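Putative fimbrial subunit (Corynebacterium diphtheriae, PDB 4HSQ) is the major pilin of a cell-surface pilus, probably building its shaft and serving in adhesion, with isopeptide bonds that probably stabilise its domains. Local coordinates at residues A[146-151]-A[199-204]. Sequence-based numbering, arbitrary orientation.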
ATOM      1  N   HIS A 146       0.259  -4.409  -4.535  1.00 12.30           N
ATOM      2  CA  HIS A 146      -0.338  -3.431  -5.449  1.00 11.03           C
ATOM      3  C   HIS A 146      -0.021  -3.841  -6.841  1.00 15.12           C
ATOM      4  O   HIS A 146       1.056  -4.374  -7.067  1.00 14.48           O
ATOM      5  CB  HIS A 146       0.170  -1.995  -5.199  1.00 10.68           C
ATOM      6  CG  HIS A 146      -0.346  -1.363  -3.932  1.00 12.56           C
ATOM      7  ND1 HIS A 146       0.234  -1.633  -2.708  1.00 13.53           N
ATOM      8  CD2 HIS A 146      -1.355  -0.470  -3.752  1.00 12.55           C
ATOM      9  CE1 HIS A 146      -0.439  -0.914  -1.824  1.00 12.86           C
ATOM     10  NE2 HIS A 146      -1.407  -0.201  -2.408  1.00 12.86           N
ATOM     11  N   GLY A 147      -0.884  -3.498  -7.788  1.00 11.07           N
ATOM     12  CA  GLY A 147      -0.615  -3.818  -9.185  1.00  9.85           C
ATOM     13  C   GLY A 147      -0.983  -2.670 -10.082  1.00 12.18           C
ATOM     14  O   GLY A 147      -1.660  -1.725  -9.658  1.00 11.08           O
ATOM     15  N   LYS A 148      -0.505  -2.721 -11.305  1.00 10.08           N
ATOM     16  CA  LYS A 148      -0.863  -1.694 -12.292  1.00  9.33           C
ATOM     17  C   LYS A 148      -2.101  -2.111 -13.067  1.00 14.78           C
ATOM     18  O   LYS A 148      -2.296  -3.291 -13.334  1.00 14.57           O
ATOM     19  CB  LYS A 148       0.288  -1.471 -13.260  1.00 10.75           C
ATOM     20  CG  LYS A 148       1.500  -0.900 -12.561  1.00 13.03           C
ATOM     21  CD  LYS A 148       2.475  -0.324 -13.592  1.00 23.62           C
ATOM     22  CE  LYS A 148       3.858  -0.884 -13.446  1.00 43.60           C
ATOM     23  NZ  LYS A 148       4.714  -0.477 -14.591  1.00 53.37           N
ATOM     24  N   LEU A 149      -2.926  -1.136 -13.440  1.00 12.05           N
ATOM     25  CA  LEU A 149      -4.100  -1.383 -14.230  1.00 12.68           C
ATOM     26  C   LEU A 149      -3.940  -0.644 -15.557  1.00 18.79           C
ATOM     27  O   LEU A 149      -3.973   0.581 -15.583  1.00 18.01           O
ATOM     28  CB  LEU A 149      -5.402  -0.981 -13.504  1.00 12.40           C
ATOM     29  CG  LEU A 149      -6.685  -1.116 -14.360  1.00 16.03           C
ATOM     30  CD1 LEU A 149      -6.911  -2.581 -14.810  1.00 14.21           C
ATOM     31  CD2 LEU A 149      -7.888  -0.578 -13.623  1.00 17.53           C
ATOM     32  N   LYS A 150      -3.738  -1.402 -16.643  1.00 14.98           N
ATOM     33  CA  LYS A 150      -3.589  -0.825 -17.975  1.00 14.87           C
ATOM     34  C   LYS A 150      -4.895  -1.011 -18.726  1.00 18.42           C
ATOM     35  O   LYS A 150      -5.420  -2.127 -18.803  1.00 17.42           O
ATOM     36  CB  LYS A 150      -2.421  -1.517 -18.715  1.00 16.10           C
ATOM     37  CG  LYS A 150      -2.220  -1.061 -20.144  1.00 17.37           C
ATOM     38  CD  LYS A 150      -1.068  -1.830 -20.800  1.00 16.74           C
ATOM     39  CE  LYS A 150      -0.942  -1.386 -22.241  1.00 29.34           C
ATOM     40  NZ  LYS A 150       0.320  -1.843 -22.867  1.00 41.70           N
ATOM     41  N   VAL A 151      -5.410   0.072 -19.298  1.00 15.87           N
ATOM     42  CA  VAL A 151      -6.632   0.025 -20.077  1.00 16.47           C
ATOM     43  C   VAL A 151      -6.290   0.237 -21.547  1.00 21.06           C
ATOM     44  O   VAL A 151      -5.535   1.146 -21.857  1.00 18.52           O
ATOM     45  CB  VAL A 151      -7.663   1.054 -19.554  1.00 21.12           C
ATOM     46  CG1 VAL A 151      -8.869   1.166 -20.483  1.00 21.14           C
ATOM     47  CG2 VAL A 151      -8.109   0.673 -18.146  1.00 21.50           C
ATOM     48  N   THR A 199      -4.054   3.611 -24.903  1.00 15.69           N
ATOM     49  CA  THR A 199      -3.930   3.126 -23.521  1.00 15.99           C
ATOM     50  C   THR A 199      -3.647   4.220 -22.483  1.00 17.07           C
ATOM     51  O   THR A 199      -3.261   5.341 -22.797  1.00 14.90           O
ATOM     52  CB  THR A 199      -2.764   2.066 -23.397  1.00 23.05           C
ATOM     53  OG1 THR A 199      -1.486   2.708 -23.254  1.00 22.50           O
ATOM     54  CG2 THR A 199      -2.738   1.028 -24.511  1.00 24.39           C
ATOM     55  N   PHE A 200      -3.817   3.845 -21.224  1.00 14.07           N
ATOM     56  CA  PHE A 200      -3.352   4.574 -20.045  1.00 13.15           C
ATOM     57  C   PHE A 200      -3.067   3.497 -19.029  1.00 17.09           C
ATOM     58  O   PHE A 200      -3.634   2.407 -19.139  1.00 14.73           O
ATOM     59  CB  PHE A 200      -4.332   5.646 -19.503  1.00 13.90           C
ATOM     60  CG  PHE A 200      -5.653   5.123 -19.000  1.00 13.12           C
ATOM     61  CD1 PHE A 200      -5.763   4.561 -17.733  1.00 15.42           C
ATOM     62  CD2 PHE A 200      -6.796   5.220 -19.781  1.00 14.07           C
ATOM     63  CE1 PHE A 200      -6.997   4.087 -17.267  1.00 17.01           C
ATOM     64  CE2 PHE A 200      -8.032   4.764 -19.309  1.00 16.78           C
ATOM     65  CZ  PHE A 200      -8.124   4.183 -18.071  1.00 15.81           C
ATOM     66  N   THR A 201      -2.214   3.791 -18.053  1.00 13.93           N
ATOM     67  CA  THR A 201      -1.934   2.841 -16.985  1.00 13.51           C
ATOM     68  C   THR A 201      -2.102   3.564 -15.652  1.00 18.47           C
ATOM     69  O   THR A 201      -1.559   4.658 -15.465  1.00 18.34           O
ATOM     70  CB  THR A 201      -0.512   2.240 -17.148  1.00 19.01           C
ATOM     71  OG1 THR A 201      -0.454   1.522 -18.378  1.00 18.82           O
ATOM     72  CG2 THR A 201      -0.158   1.286 -16.021  1.00 18.20           C
ATOM     73  N   ILE A 202      -2.862   2.958 -14.739  1.00 13.80           N
ATOM     74  CA  ILE A 202      -3.007   3.463 -13.386  1.00 12.95           C
ATOM     75  C   ILE A 202      -1.974   2.709 -12.561  1.00 17.99           C
ATOM     76  O   ILE A 202      -2.103   1.497 -12.373  1.00 16.82           O
ATOM     77  CB  ILE A 202      -4.454   3.302 -12.817  1.00 14.77           C
ATOM     78  CG1 ILE A 202      -5.521   3.894 -13.753  1.00 14.41           C
ATOM     79  CG2 ILE A 202      -4.546   3.885 -11.375  1.00 13.98           C
ATOM     80  CD1 ILE A 202      -6.979   3.649 -13.321  1.00 14.64           C
ATOM     81  N   ASP A 203      -0.928   3.411 -12.128  1.00 14.14           N
ATOM     82  CA  ASP A 203       0.108   2.885 -11.247  1.00 14.00           C
ATOM     83  C   ASP A 203      -0.141   3.512  -9.843  1.00 19.93           C
ATOM     84  O   ASP A 203       0.253   4.657  -9.586  1.00 19.96           O
ATOM     85  CB  ASP A 203       1.510   3.201 -11.814  1.00 15.17           C
ATOM     86  CG  ASP A 203       2.669   2.620 -11.005  1.00 20.58           C
ATOM     87  OD1 ASP A 203       2.424   2.108  -9.897  1.00 19.93           O
ATOM     88  OD2 ASP A 203       3.805   2.648 -11.498  1.00 24.06           O
ATOM     89  N   GLY A 204      -0.916   2.850  -8.988  1.00 15.02           N
ATOM     90  CA  GLY A 204      -1.405   1.480  -9.089  1.00 13.08           C
ATOM     91  C   GLY A 204      -2.434   1.276  -8.014  1.00 14.73           C
ATOM     92  O   GLY A 204      -2.701   2.193  -7.228  1.00 14.20           O
TER
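Leu149 and Ile202 form an antiparallel hydrogen-bonded pair, Leu149 N to Ile202 O at 3.0 Å and Ile202 N to Leu149 O at 2.8 Å, both nearly straight at hydrogen. Val151 and Phe200 repeat the pattern: Val151 N reaches Phe200 O at 2.9 Å almost in line with the carbonyl, whereas the return bond from Phe200 N to Val151 O is longer and more bent.

On the buried face the Phe200 ring turns over Val151, because its CG sits between the backbone N and the carbonyl carbon (chi1 63°). Val151 CB lies 3.8 Å from the ring centroid, a CH-pi contact over one face displaced toward CZ. Leu149 CD2 meets Ile202 CD1 more loosely at 4.3 Å, and Leu225 of strand 222-229 packs on Leu149 and Val151.

The other face is aliphatic and polar. Lys150, extended, runs its CG past Thr201 OG1 (3.6 Å) and its CE past Thr199 CG2, while its NZ hydrogen-bonds Glu258 O. Lys148, bent at chi3, crosses the Asp203 carboxylate with its CD 3.9 Å from Asp203 OD2; Asp203 OD1 accepts a hydrogen bond from Val112 N. Lys148 NZ lies 4.5 Å from Asp203 OD2, too far for a salt bridge.

Strand 264-271 flanks 142-155 in parallel, giving the mixed sheet of the prealbumin-like fold, consistent with a CnaB-type pilin domain.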